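Local structure of Ufm1-specific protease (Caenorhabditis elegans, 5EJJ) at residues V76-I81 and Q92-L97; F36-K41 and H48-Y53; A10-Y15 and R100-R105; S70-L75 and P246-D251. The protein acts as a thiol protease that cleaves the peptide bond at the C-terminal glycine of the ubiquitin-like modifier Ufm1 and helps localise certain odorant receptors to sensory cilia. All blocks are in the same frame, centred on the assembly; numbering follows the deposited sequence.

Overall arrangement
Contacts 1 and 2 together run across one four-stranded sheet, ordered 45-53, 33-40, 74-81, 94-97, and both are buried: contact 1 joins its parallel pair, contact 2 its antiparallel hairpin. Backbone hydrogen bonds dominate in both, but contact 1 has one polar and one aliphatic face, whereas the side chains of contact 2 are mostly aromatic and aliphatic. Contact 3, partly buried, crosses two helices beside that sheet, with ring faces and aliphatic groups inside and an arginine-glutamine bond outside. Its Tyr15 and Leu102 reach Ile81 of contact 1, while Asn14 ND2 hydrogen-bonds to Val49 O of contact 2. Contact 4 is a small surface contact ahead of strand 74-81, tied to contact 2 by the Arg40-Asp72 salt bridge.

Contact 1. Residues V76-I81 and Q92-L97; sequences VGNLNI and QFTLQL
Phe93 turns the face of its ring to the backbone of the neighbouring strand: Gly77 CA sits over the ring centre, 4.2 Å from the centroid, in a CH-pi contact. Glycine suits this place because its bare CA lets the aromatic ring come down on the chain. With CG between the backbone N and the carbonyl carbon (chi1 64°), the Phe93 ring runs alongside Val76, and CZ meets Val76 CG2 at 4.0 Å. Next along, Asn78 and Thr94 cross obliquely on the polar face, where Thr94 OG1 donates to Asn78 OD1 over 2.6 Å in the plane of the amide carbonyl. The opposite face is aliphatic: Leu79 CD1 touches Leu97 CD1 at 3.8 Å, and Ile81 CG1 packs on Leu97 CB. Between the faces the parallel ladder alternates, Leu95 N giving to Asn78 O at 2.8 Å and Asn80 N to Leu95 O at 2.9 Å. A water bridges Asn80 O and Gln96 OE1, while Asn80 OD1 is hydrogen-bonded to Ser85 OG. Val76 and Gly77 form a classic beta bulge opposite Val37 of strand 33-40, and Leu102 of helix 99-104 covers Ile81 and Leu97.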
loop_
_atom_site.group_PDB
_atom_site.type_symbol
_atom_site.label_atom_id
_atom_site.label_comp_id
_atom_site.label_asym_id
_atom_site.label_seq_id
_atom_site.Cartn_x
_atom_site.Cartn_y
_atom_site.Cartn_z
ATOM N N VAL A 76 1.400 -13.728 18.334
ATOM C CA VAL A 76 2.402 -13.775 19.413
ATOM C C VAL A 76 1.774 -13.461 20.759
ATOM O O VAL A 76 2.369 -13.764 21.780
ATOM C CB VAL A 76 3.648 -12.831 19.198
ATOM C CG1 VAL A 76 4.593 -13.372 18.141
ATOM C CG2 VAL A 76 3.211 -11.422 18.856
ATOM N N GLY A 77 0.578 -12.874 20.758
ATOM C CA GLY A 77 -0.096 -12.541 21.999
ATOM C C GLY A 77 -1.457 -11.905 21.785
ATOM O O GLY A 77 -1.930 -11.788 20.656
ATOM N N ASN A 78 -2.093 -11.495 22.877
ATOM C CA ASN A 78 -3.356 -10.753 22.818
ATOM C C ASN A 78 -3.325 -9.574 23.781
ATOM O O ASN A 78 -2.312 -9.295 24.425
ATOM C CB ASN A 78 -4.557 -11.635 23.165
ATOM C CG ASN A 78 -4.343 -12.471 24.457
ATOM O OD1 ASN A 78 -3.507 -12.147 25.319
ATOM N ND2 ASN A 78 -5.101 -13.565 24.572
ATOM N N LEU A 79 -4.444 -8.882 23.898
ATOM C CA LEU A 79 -4.426 -7.678 24.696
ATOM C C LEU A 79 -5.681 -7.551 25.529
ATOM O O LEU A 79 -6.749 -8.011 25.129
ATOM C CB LEU A 79 -4.195 -6.440 23.811
ATOM C CG LEU A 79 -5.295 -6.056 22.814
ATOM C CD1 LEU A 79 -6.261 -5.053 23.411
ATOM C CD2 LEU A 79 -4.696 -5.512 21.536
ATOM N N ASN A 80 -5.520 -6.929 26.695
ATOM C CA ASN A 80 -6.614 -6.663 27.612
ATOM C C ASN A 80 -6.719 -5.183 27.923
ATOM O O ASN A 80 -5.797 -4.604 28.492
ATOM C CB ASN A 80 -6.387 -7.408 28.915
ATOM C CG ASN A 80 -7.654 -7.574 29.695
ATOM O OD1 ASN A 80 -8.685 -6.992 29.341
ATOM N ND2 ASN A 80 -7.600 -8.379 30.762
ATOM N N ILE A 81 -7.836 -4.570 27.560
ATOM C CA ILE A 81 -8.034 -3.149 27.826
ATOM C C ILE A 81 -8.884 -2.877 29.074
ATOM O O ILE A 81 -10.054 -3.275 29.142
ATOM C CB ILE A 81 -8.706 -2.456 26.650
ATOM C CG1 ILE A 81 -7.860 -2.578 25.392
ATOM C CG2 ILE A 81 -8.941 -0.995 26.970
ATOM C CD1 ILE A 81 -8.458 -1.798 24.229
ATOM N N GLN A 92 1.847 -15.891 23.673
ATOM C CA GLN A 92 2.707 -16.112 24.821
ATOM C C GLN A 92 2.820 -14.883 25.745
ATOM O O GLN A 92 3.672 -14.838 26.637
ATOM C CB GLN A 92 4.081 -16.608 24.374
ATOM C CG GLN A 92 4.878 -15.563 23.658
ATOM C CD GLN A 92 5.487 -16.066 22.352
ATOM O OE1 GLN A 92 4.993 -15.744 21.251
ATOM N NE2 GLN A 92 6.573 -16.849 22.464
ATOM N N PHE A 93 1.955 -13.893 25.537
ATOM C CA PHE A 93 1.826 -12.767 26.477
ATOM C C PHE A 93 0.504 -12.031 26.312
ATOM O O PHE A 93 -0.233 -12.263 25.341
ATOM C CB PHE A 93 2.979 -11.776 26.349
ATOM C CG PHE A 93 3.043 -11.092 25.019
ATOM C CD1 PHE A 93 2.224 -10.008 24.736
ATOM C CD2 PHE A 93 3.936 -11.530 24.045
ATOM C CE1 PHE A 93 2.274 -9.395 23.512
ATOM C CE2 PHE A 93 3.996 -10.911 22.809
ATOM C CZ PHE A 93 3.160 -9.841 22.543
ATOM N N THR A 94 0.204 -11.145 27.261
ATOM C CA THR A 94 -0.924 -10.221 27.101
ATOM C C THR A 94 -0.525 -8.767 27.351
ATOM O O THR A 94 0.074 -8.443 28.384
ATOM C CB THR A 94 -2.132 -10.587 27.982
ATOM O OG1 THR A 94 -2.533 -11.939 27.712
ATOM C CG2 THR A 94 -3.289 -9.666 27.659
ATOM N N LEU A 95 -0.825 -7.892 26.398
ATOM C CA LEU A 95 -0.600 -6.473 26.625
ATOM C C LEU A 95 -1.652 -5.979 27.616
ATOM O O LEU A 95 -2.848 -6.325 27.513
ATOM C CB LEU A 95 -0.683 -5.665 25.326
ATOM C CG LEU A 95 0.318 -5.933 24.202
ATOM C CD1 LEU A 95 0.013 -5.004 23.040
ATOM C CD2 LEU A 95 1.735 -5.740 24.679
ATOM N N GLN A 96 -1.208 -5.187 28.589
ATOM C CA GLN A 96 -2.149 -4.544 29.493
ATOM C C GLN A 96 -2.363 -3.115 29.045
ATOM O O GLN A 96 -1.410 -2.371 28.836
ATOM C CB GLN A 96 -1.645 -4.619 30.925
ATOM C CG GLN A 96 -1.487 -6.053 31.411
ATOM C CD GLN A 96 -2.786 -6.834 31.332
ATOM O OE1 GLN A 96 -3.879 -6.274 31.482
ATOM N NE2 GLN A 96 -2.675 -8.137 31.092
ATOM N N LEU A 97 -3.617 -2.745 28.856
ATOM C CA LEU A 97 -3.928 -1.457 28.259
ATOM C C LEU A 97 -5.047 -0.756 29.006
ATOM O O LEU A 97 -5.863 -1.403 29.663
ATOM C CB LEU A 97 -4.356 -1.641 26.805
ATOM C CG LEU A 97 -3.383 -2.226 25.793
ATOM C CD1 LEU A 97 -4.005 -2.140 24.404
ATOM C CD2 LEU A 97 -2.050 -1.511 25.847
HETATM O O HOH W 1 -5.910 -4.682 31.265
#

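Contact 2. Residues F36-K41 and H48-Y53; sequences FVFGRK and HVLFAY
A beta hairpin, strands 33-40 and 45-53, carries this contact and forms one margin of the sheet. Its backbone rungs are two hydrogen-bonded pairs flanking a non-hydrogen-bonded one. In the first, Phe36 and Leu50 exchange both bonds: Leu50 N gives to Phe36 O at 2.8 Å, nearly along the C=O axis. In the other, Phe38 N reaches His48 O at 2.8 Å, again close to the carbonyl axis, whereas the return bond from His48 N to Phe38 O is longer, 3.1 Å, and comes from above the carbonyl plane. Val37 and Val49 make the middle pair, and Val37 CG1 and Val49 CG2 meet only loosely, at 4.4 Å. This hairpin lies in the MPN-family part of the protein, where strand 33-40 pairs on its far side with strand 74-81. Alternation along each strand sorts the side chains. Phe36, Phe38, His48 and Leu50 share one face; beta-branched Val37 and Val49, which suit extended chain, take the other, with Val49 against Met11 of helix 8-19. Phe38 holds CG beside its own backbone N (chi1 -68°), so that its side chain crosses that of Leu50 at about a right angle and CE2 rests on Leu50 CD1 at 3.9 Å. Helix 59-68 lies over the face that carries Phe36, Phe38 and Leu50, its Leu65 touching all three.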
loop_
_atom_site.group_PDB
_atom_site.type_symbol
_atom_site.label_atom_id
_atom_site.label_comp_id
_atom_site.label_asym_id
_atom_site.label_seq_id
_atom_site.Cartn_x
_atom_site.Cartn_y
_atom_site.Cartn_z
ATOM N N PHE A 36 -5.902 -8.962 19.024
ATOM C CA PHE A 36 -4.769 -9.863 18.800
ATOM C C PHE A 36 -3.458 -9.131 18.467
ATOM O O PHE A 36 -3.469 -8.038 17.889
ATOM C CB PHE A 36 -5.096 -10.882 17.707
ATOM C CG PHE A 36 -6.495 -11.389 17.767
ATOM C CD1 PHE A 36 -7.472 -10.855 16.935
ATOM C CD2 PHE A 36 -6.846 -12.386 18.669
ATOM C CE1 PHE A 36 -8.775 -11.324 16.982
ATOM C CE2 PHE A 36 -8.145 -12.859 18.731
ATOM C CZ PHE A 36 -9.113 -12.329 17.883
ATOM N N VAL A 37 -2.340 -9.760 18.828
ATOM C CA VAL A 37 -1.008 -9.199 18.617
ATOM C C VAL A 37 -0.159 -10.119 17.725
ATOM O O VAL A 37 0.119 -11.269 18.069
ATOM C CB VAL A 37 -0.309 -8.937 19.971
ATOM C CG1 VAL A 37 1.047 -8.315 19.788
ATOM C CG2 VAL A 37 -1.168 -8.054 20.815
ATOM N N PHE A 38 0.232 -9.605 16.566
ATOM C CA PHE A 38 0.904 -10.405 15.561
ATOM C C PHE A 38 2.324 -9.899 15.415
ATOM O O PHE A 38 2.578 -8.707 15.568
ATOM C CB PHE A 38 0.175 -10.288 14.238
ATOM C CG PHE A 38 -1.178 -10.920 14.233
ATOM C CD1 PHE A 38 -1.314 -12.293 14.078
ATOM C CD2 PHE A 38 -2.318 -10.148 14.357
ATOM C CE1 PHE A 38 -2.574 -12.897 14.054
ATOM C CE2 PHE A 38 -3.576 -10.726 14.335
ATOM C CZ PHE A 38 -3.712 -12.109 14.182
ATOM N N GLY A 39 3.262 -10.797 15.126
ATOM C CA GLY A 39 4.646 -10.390 15.136
ATOM C C GLY A 39 5.617 -11.440 14.680
ATOM O O GLY A 39 5.228 -12.556 14.323
ATOM N N ARG A 40 6.892 -11.061 14.676
ATOM C CA ARG A 40 7.976 -11.954 14.336
ATOM C C ARG A 40 8.502 -12.618 15.619
ATOM O O ARG A 40 9.319 -12.048 16.347
ATOM C CB ARG A 40 9.068 -11.175 13.611
ATOM C CG ARG A 40 8.603 -10.536 12.307
ATOM C CD ARG A 40 9.666 -9.613 11.681
ATOM N NE ARG A 40 9.193 -9.072 10.408
ATOM C CZ ARG A 40 9.392 -7.825 9.993
ATOM N NH1 ARG A 40 10.059 -6.971 10.753
ATOM N NH2 ARG A 40 8.931 -7.438 8.808
ATOM N N LYS A 41 8.007 -13.826 15.886
ATOM C CA LYS A 41 8.209 -14.529 17.150
ATOM C C LYS A 41 9.654 -14.755 17.525
ATOM O O LYS A 41 9.999 -14.688 18.686
ATOM C CB LYS A 41 7.490 -15.875 17.122
ATOM C CG LYS A 41 7.337 -16.548 18.471
ATOM C CD LYS A 41 6.105 -17.434 18.423
ATOM C CE LYS A 41 6.195 -18.656 19.322
ATOM N NZ LYS A 41 5.343 -19.749 18.728
ATOM N N HIS A 48 1.965 -6.086 14.133
ATOM C CA HIS A 48 0.572 -5.654 13.973
ATOM C C HIS A 48 -0.205 -5.835 15.266
ATOM O O HIS A 48 -0.304 -6.943 15.777
ATOM C CB HIS A 48 -0.156 -6.480 12.916
ATOM C CG HIS A 48 0.429 -6.388 11.541
ATOM N ND1 HIS A 48 0.398 -5.232 10.791
ATOM C CD2 HIS A 48 1.025 -7.326 10.765
ATOM C CE1 HIS A 48 0.977 -5.452 9.623
ATOM N NE2 HIS A 48 1.365 -6.716 9.580
ATOM N N VAL A 49 -0.772 -4.760 15.797
ATOM C CA VAL A 49 -1.705 -4.901 16.894
ATOM C C VAL A 49 -3.114 -4.672 16.365
ATOM O O VAL A 49 -3.456 -3.584 15.910
ATOM C CB VAL A 49 -1.374 -3.954 18.031
ATOM C CG1 VAL A 49 -2.391 -4.112 19.132
ATOM C CG2 VAL A 49 0.011 -4.258 18.558
ATOM N N LEU A 50 -3.931 -5.715 16.378
ATOM C CA LEU A 50 -5.270 -5.582 15.817
ATOM C C LEU A 50 -6.368 -5.598 16.878
ATOM O O LEU A 50 -6.541 -6.582 17.599
ATOM C CB LEU A 50 -5.512 -6.628 14.746
ATOM C CG LEU A 50 -4.633 -6.405 13.516
ATOM C CD1 LEU A 50 -4.818 -7.539 12.487
ATOM C CD2 LEU A 50 -4.884 -5.015 12.894
ATOM N N PHE A 51 -7.094 -4.487 16.976
ATOM C CA PHE A 51 -8.164 -4.352 17.951
ATOM C C PHE A 51 -9.494 -4.856 17.385
ATOM O O PHE A 51 -9.741 -4.788 16.170
ATOM C CB PHE A 51 -8.287 -2.892 18.392
ATOM C CG PHE A 51 -7.102 -2.390 19.140
ATOM C CD1 PHE A 51 -6.098 -1.703 18.488
ATOM C CD2 PHE A 51 -6.976 -2.615 20.495
ATOM C CE1 PHE A 51 -4.985 -1.235 19.182
ATOM C CE2 PHE A 51 -5.854 -2.160 21.201
ATOM C CZ PHE A 51 -4.860 -1.472 20.544
ATOM N N ALA A 52 -10.347 -5.357 18.274
ATOM C CA ALA A 52 -11.666 -5.857 17.892
ATOM C C ALA A 52 -12.658 -5.816 19.056
ATOM O O ALA A 52 -12.284 -6.057 20.218
ATOM C CB ALA A 52 -11.558 -7.270 17.371
ATOM N N TYR A 53 -13.922 -5.518 18.732
ATOM C CA TYR A 53 -15.021 -5.647 19.685
ATOM C C TYR A 53 -15.280 -7.129 19.962
ATOM O O TYR A 53 -14.896 -7.987 19.169
ATOM C CB TYR A 53 -16.279 -4.986 19.141
ATOM C CG TYR A 53 -16.166 -3.496 18.918
ATOM C CD1 TYR A 53 -15.781 -2.990 17.693
ATOM C CD2 TYR A 53 -16.462 -2.592 19.931
ATOM C CE1 TYR A 53 -15.692 -1.622 17.474
ATOM C CE2 TYR A 53 -16.370 -1.223 19.726
ATOM C CZ TYR A 53 -15.989 -0.743 18.491
ATOM O OH TYR A 53 -15.899 0.619 18.264
#

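Contact 3. Residues A10-Y15 and R100-R105; sequences AMFQNY and RMLENR
The helix segments 10-15, of helix 8-19, and 100-104 cross almost perpendicularly, at -94°, and the second ends within the contact in a Schellman motif whose C-prime residue, Arg105, has positive phi. Phe12 is the main wedge. Its CG stands anti to the carbonyl carbon (chi1 -65°), which sends the ring toward the end of helix 99-104. There Arg105 CA lies over one ring face, 3.8 Å from the centroid, a CH-pi contact made with the backbone of the helix terminus itself. Leu102 CD1 comes to the ring edge instead, near the ring plane and 3.6 Å from Phe12 CD1. The same leucine forks between two aromatics, a shape for which its branched tip is well suited: Leu102 CG sits over the face of Tyr15, offset toward the rim, and CD2 meets Tyr15 CD2 at 3.6 Å. Tyr15 points its ring there by placing CG anti to its backbone N, and beyond this layer its ring and Leu102 both touch Ile81 of strand 74-81. On the outer side, Arg105 runs extended from CG to NE, sliding past Phe12 in the opposite direction, so its aliphatic part packs on Phe12 CB while the charged end continues to Gln13. Gln13 starts out anti to its backbone N, then bends at chi2 (64°) to bring OE1 2.9 Å from Arg105 NH1, a donor lying above the amide carbonyl plane.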
loop_
_atom_site.group_PDB
_atom_site.type_symbol
_atom_site.label_atom_id
_atom_site.label_comp_id
_atom_site.label_asym_id
_atom_site.label_seq_id
_atom_site.Cartn_x
_atom_site.Cartn_y
_atom_site.Cartn_z
ATOM N N ALA A 10 2.056 3.184 16.323
ATOM C CA ALA A 10 1.338 2.417 15.309
ATOM C C ALA A 10 0.125 1.749 15.953
ATOM O O ALA A 10 -0.998 1.871 15.453
ATOM C CB ALA A 10 2.250 1.421 14.697
ATOM N N MET A 11 0.359 1.092 17.094
ATOM C CA MET A 11 -0.702 0.490 17.908
ATOM C C MET A 11 -1.816 1.463 18.249
ATOM O O MET A 11 -2.967 1.170 17.964
ATOM C CB MET A 11 -0.137 -0.080 19.199
ATOM C CG MET A 11 -1.207 -0.641 20.132
ATOM S SD MET A 11 -0.551 -1.344 21.680
ATOM C CE MET A 11 0.215 0.086 22.437
ATOM N N PHE A 12 -1.471 2.606 18.859
ATOM C CA PHE A 12 -2.438 3.649 19.224
ATOM C C PHE A 12 -3.276 4.059 18.032
ATOM O O PHE A 12 -4.503 4.183 18.118
ATOM C CB PHE A 12 -1.728 4.897 19.747
ATOM C CG PHE A 12 -0.988 4.682 21.028
ATOM C CD1 PHE A 12 -1.469 3.786 21.980
ATOM C CD2 PHE A 12 0.196 5.350 21.275
ATOM C CE1 PHE A 12 -0.782 3.556 23.161
ATOM C CE2 PHE A 12 0.888 5.128 22.450
ATOM C CZ PHE A 12 0.394 4.227 23.398
ATOM N N GLN A 13 -2.604 4.280 16.912
ATOM C CA GLN A 13 -3.298 4.637 15.693
ATOM C C GLN A 13 -4.269 3.550 15.246
ATOM O O GLN A 13 -5.274 3.834 14.611
ATOM C CB GLN A 13 -2.296 4.886 14.585
ATOM C CG GLN A 13 -2.952 5.294 13.307
ATOM C CD GLN A 13 -3.661 6.596 13.467
ATOM O OE1 GLN A 13 -3.178 7.487 14.171
ATOM N NE2 GLN A 13 -4.819 6.725 12.833
ATOM N N ASN A 14 -3.971 2.294 15.546
ATOM C CA ASN A 14 -4.890 1.249 15.144
ATOM C C ASN A 14 -6.154 1.319 15.972
ATOM O O ASN A 14 -7.252 1.254 15.426
ATOM C CB ASN A 14 -4.247 -0.120 15.252
ATOM C CG ASN A 14 -3.539 -0.543 13.976
ATOM O OD1 ASN A 14 -3.530 0.169 12.965
ATOM N ND2 ASN A 14 -2.928 -1.720 14.026
ATOM N N TYR A 15 -5.993 1.471 17.287
ATOM C CA TYR A 15 -7.123 1.683 18.195
ATOM C C TYR A 15 -7.930 2.884 17.752
ATOM O O TYR A 15 -9.166 2.870 17.771
ATOM C CB TYR A 15 -6.648 1.947 19.608
ATOM C CG TYR A 15 -7.785 2.114 20.589
ATOM C CD1 TYR A 15 -8.359 3.356 20.806
ATOM C CD2 TYR A 15 -8.272 1.025 21.314
ATOM C CE1 TYR A 15 -9.398 3.519 21.708
ATOM C CE2 TYR A 15 -9.311 1.171 22.223
ATOM C CZ TYR A 15 -9.879 2.429 22.416
ATOM O OH TYR A 15 -10.923 2.596 23.320
ATOM N N ARG A 100 -7.421 5.334 28.840
ATOM C CA ARG A 100 -6.716 6.587 29.077
ATOM C C ARG A 100 -5.513 6.572 28.151
ATOM O O ARG A 100 -5.377 7.422 27.265
ATOM C CB ARG A 100 -6.247 6.672 30.544
ATOM C CG ARG A 100 -6.192 8.086 31.151
ATOM C CD ARG A 100 -4.867 8.377 31.887
ATOM N NE ARG A 100 -4.523 7.380 32.914
ATOM C CZ ARG A 100 -3.464 7.450 33.738
ATOM N NH1 ARG A 100 -2.624 8.483 33.684
ATOM N NH2 ARG A 100 -3.238 6.483 34.632
ATOM N N MET A 101 -4.665 5.568 28.370
ATOM C CA MET A 101 -3.420 5.370 27.643
ATOM C C MET A 101 -3.627 5.444 26.142
ATOM O O MET A 101 -2.907 6.151 25.427
ATOM C CB MET A 101 -2.865 4.004 28.020
ATOM C CG MET A 101 -1.701 3.517 27.200
ATOM S SD MET A 101 -1.645 1.721 27.289
ATOM C CE MET A 101 -1.503 1.449 29.053
ATOM N N LEU A 102 -4.636 4.716 25.678
ATOM C CA LEU A 102 -4.943 4.630 24.262
ATOM C C LEU A 102 -5.354 5.969 23.656
ATOM O O LEU A 102 -4.819 6.389 22.628
ATOM C CB LEU A 102 -6.040 3.587 24.029
ATOM C CG LEU A 102 -5.618 2.189 23.556
ATOM C CD1 LEU A 102 -4.101 2.014 23.582
ATOM C CD2 LEU A 102 -6.294 1.098 24.371
ATOM N N GLU A 103 -6.310 6.639 24.285
ATOM C CA GLU A 103 -6.847 7.854 23.699
ATOM C C GLU A 103 -5.858 9.020 23.827
ATOM O O GLU A 103 -5.738 9.841 22.922
ATOM C CB GLU A 103 -8.248 8.133 24.249
ATOM C CG GLU A 103 -9.249 7.043 23.790
ATOM C CD GLU A 103 -10.675 7.178 24.357
ATOM O OE1 GLU A 103 -10.952 8.163 25.085
ATOM O OE2 GLU A 103 -11.521 6.285 24.064
ATOM N N ASN A 104 -5.100 9.051 24.917
ATOM C CA ASN A 104 -4.041 10.052 25.087
ATOM C C ASN A 104 -2.777 9.737 24.299
ATOM O O ASN A 104 -1.964 10.629 24.046
ATOM C CB ASN A 104 -3.667 10.192 26.567
ATOM C CG ASN A 104 -4.808 10.734 27.408
ATOM O OD1 ASN A 104 -5.600 11.569 26.945
ATOM N ND2 ASN A 104 -4.910 10.247 28.650
ATOM N N ARG A 105 -2.625 8.461 23.942
ATOM C CA ARG A 105 -1.443 7.947 23.265
ATOM C C ARG A 105 -0.190 8.153 24.105
ATOM O O ARG A 105 0.762 8.799 23.674
ATOM C CB ARG A 105 -1.274 8.552 21.868
ATOM C CG ARG A 105 -2.519 8.484 21.024
ATOM C CD ARG A 105 -2.233 8.772 19.561
ATOM N NE ARG A 105 -3.474 8.891 18.791
ATOM C CZ ARG A 105 -3.562 8.772 17.464
ATOM N NH1 ARG A 105 -2.473 8.506 16.744
ATOM N NH2 ARG A 105 -4.743 8.899 16.855
#

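Contact 4. Residues S70-L75 and P246-D251; sequences SADIEL and PAFFGD
Asp72 is the side chain that spans this surface contact. Its CG stands between the backbone N and the carbonyl carbon (chi1 71°), and the chain crosses Phe248 at about a right angle. CB comes first, lying in the ring plane at the edge of Phe248, 4.0 Å from CE2. The next atom, CG, stays on the same corner of the ring, 3.6 Å from Phe248 CE2. There the carboxylate divides. OD1 turns to the proline and lies 3.5 Å from Pro246 CG, while OD2 stays with the phenylalanine, 3.4 Å from Phe248 CE2. The carboxylate and ring planes are 59° apart. OD2 also has the stronger partner, a salt bridge to Arg40 NE, which fixes the acid and would be expected to favour its ionised form. Pro246 and Phe248 thus offer carbon surfaces to the sides of a group whose charge is met from strand 33-40, the neighbour of strand 74-81 in the sheet. Pro246 CD approaches Ser70 OG more loosely, at 4.3 Å; that hydroxyl is hydrogen-bonded to His303. Asp72 takes the third position of a type I beta turn, Ser70 to Ile73, closed by Ile73 N to Ser70 O at 2.9 Å. Such a turn, leading from helix 59-68 into strand 74-81, here rests on the end of strand 235-247, bringing the MPN-family region against the UfSP2 N-terminal family region.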
loop_
_atom_site.group_PDB
_atom_site.type_symbol
_atom_site.label_atom_id
_atom_site.label_comp_id
_atom_site.label_asym_id
_atom_site.label_seq_id
_atom_site.Cartn_x
_atom_site.Cartn_y
_atom_site.Cartn_z
ATOM N N SER A 70 1.820 -11.399 6.282
ATOM C CA SER A 70 2.983 -11.999 5.647
ATOM C C SER A 70 3.463 -13.190 6.415
ATOM O O SER A 70 3.389 -13.222 7.636
ATOM C CB SER A 70 4.125 -11.007 5.514
ATOM O OG SER A 70 3.977 -10.232 4.344
ATOM N N ALA A 71 3.998 -14.147 5.664
ATOM C CA ALA A 71 4.276 -15.493 6.138
ATOM C C ALA A 71 5.235 -15.555 7.320
ATOM O O ALA A 71 5.176 -16.506 8.100
ATOM C CB ALA A 71 4.772 -16.342 5.005
ATOM N N ASP A 72 6.099 -14.552 7.476
ATOM C CA ASP A 72 7.030 -14.549 8.603
ATOM C C ASP A 72 6.401 -14.085 9.923
ATOM O O ASP A 72 7.042 -14.085 10.969
ATOM C CB ASP A 72 8.247 -13.702 8.277
ATOM C CG ASP A 72 7.935 -12.221 8.236
ATOM O OD1 ASP A 72 7.036 -11.795 7.471
ATOM O OD2 ASP A 72 8.589 -11.473 8.984
ATOM N N ILE A 73 5.136 -13.706 9.868
ATOM C CA ILE A 73 4.451 -13.114 10.992
ATOM C C ILE A 73 3.376 -14.050 11.514
ATOM O O ILE A 73 2.633 -14.649 10.752
ATOM C CB ILE A 73 3.817 -11.812 10.534
ATOM C CG1 ILE A 73 4.921 -10.825 10.207
ATOM C CG2 ILE A 73 2.887 -11.241 11.575
ATOM C CD1 ILE A 73 4.434 -9.431 10.024
ATOM N N GLU A 74 3.289 -14.189 12.826
ATOM C CA GLU A 74 2.240 -15.014 13.404
ATOM C C GLU A 74 1.692 -14.391 14.675
ATOM O O GLU A 74 2.200 -13.387 15.163
ATOM C CB GLU A 74 2.809 -16.376 13.744
ATOM C CG GLU A 74 3.815 -16.319 14.845
ATOM C CD GLU A 74 4.669 -17.558 14.882
ATOM O OE1 GLU A 74 5.827 -17.504 14.392
ATOM O OE2 GLU A 74 4.179 -18.596 15.394
ATOM N N LEU A 75 0.647 -15.004 15.200
ATOM C CA LEU A 75 0.096 -14.664 16.505
ATOM C C LEU A 75 1.145 -14.799 17.593
ATOM O O LEU A 75 1.718 -15.863 17.763
ATOM C CB LEU A 75 -1.028 -15.652 16.788
ATOM C CG LEU A 75 -2.104 -15.324 17.799
ATOM C CD1 LEU A 75 -1.665 -15.916 19.082
ATOM C CD2 LEU A 75 -2.267 -13.810 17.876
ATOM N N PRO A 246 8.163 -12.639 1.983
ATOM C CA PRO A 246 9.351 -11.812 2.189
ATOM C C PRO A 246 10.694 -12.524 2.056
ATOM O O PRO A 246 10.885 -13.602 2.596
ATOM C CB PRO A 246 9.173 -11.305 3.620
ATOM C CG PRO A 246 8.244 -12.227 4.227
ATOM C CD PRO A 246 7.306 -12.628 3.172
ATOM N N ALA A 247 11.609 -11.880 1.329
ATOM C CA ALA A 247 13.030 -12.228 1.263
ATOM C C ALA A 247 13.810 -11.263 2.151
ATOM O O ALA A 247 13.995 -10.094 1.785
ATOM C CB ALA A 247 13.507 -12.070 -0.154
ATOM N N PHE A 248 14.251 -11.719 3.317
ATOM C CA PHE A 248 14.990 -10.833 4.210
ATOM C C PHE A 248 16.485 -11.019 3.994
ATOM O O PHE A 248 16.946 -12.132 3.732
ATOM C CB PHE A 248 14.629 -11.093 5.674
ATOM C CG PHE A 248 13.222 -10.730 6.021
ATOM C CD1 PHE A 248 12.823 -9.403 6.030
ATOM C CD2 PHE A 248 12.300 -11.707 6.341
ATOM C CE1 PHE A 248 11.534 -9.052 6.351
ATOM C CE2 PHE A 248 11.003 -11.370 6.656
ATOM C CZ PHE A 248 10.617 -10.037 6.662
ATOM N N PHE A 249 17.237 -9.925 4.079
ATOM C CA PHE A 249 18.680 -10.003 3.926
ATOM C C PHE A 249 19.247 -10.923 5.001
ATOM O O PHE A 249 18.972 -10.748 6.194
ATOM C CB PHE A 249 19.303 -8.613 4.006
ATOM C CG PHE A 249 20.814 -8.617 4.022
ATOM C CD1 PHE A 249 21.539 -8.546 2.833
ATOM C CD2 PHE A 249 21.509 -8.666 5.221
ATOM C CE1 PHE A 249 22.928 -8.544 2.845
ATOM C CE2 PHE A 249 22.879 -8.666 5.236
ATOM C CZ PHE A 249 23.594 -8.606 4.046
ATOM N N GLY A 250 19.995 -11.930 4.562
ATOM C CA GLY A 250 20.708 -12.802 5.464
ATOM C C GLY A 250 20.117 -14.178 5.677
ATOM O O GLY A 250 20.694 -14.964 6.426
ATOM N N ASP A 251 18.984 -14.500 5.056
ATOM C CA ASP A 251 18.431 -15.856 5.269
ATOM C C ASP A 251 18.787 -16.886 4.200
ATOM O O ASP A 251 19.078 -16.539 3.054
ATOM C CB ASP A 251 16.929 -15.890 5.639
ATOM C CG ASP A 251 16.068 -15.036 4.727
ATOM O OD1 ASP A 251 14.981 -14.622 5.182
ATOM O OD2 ASP A 251 16.460 -14.772 3.570
#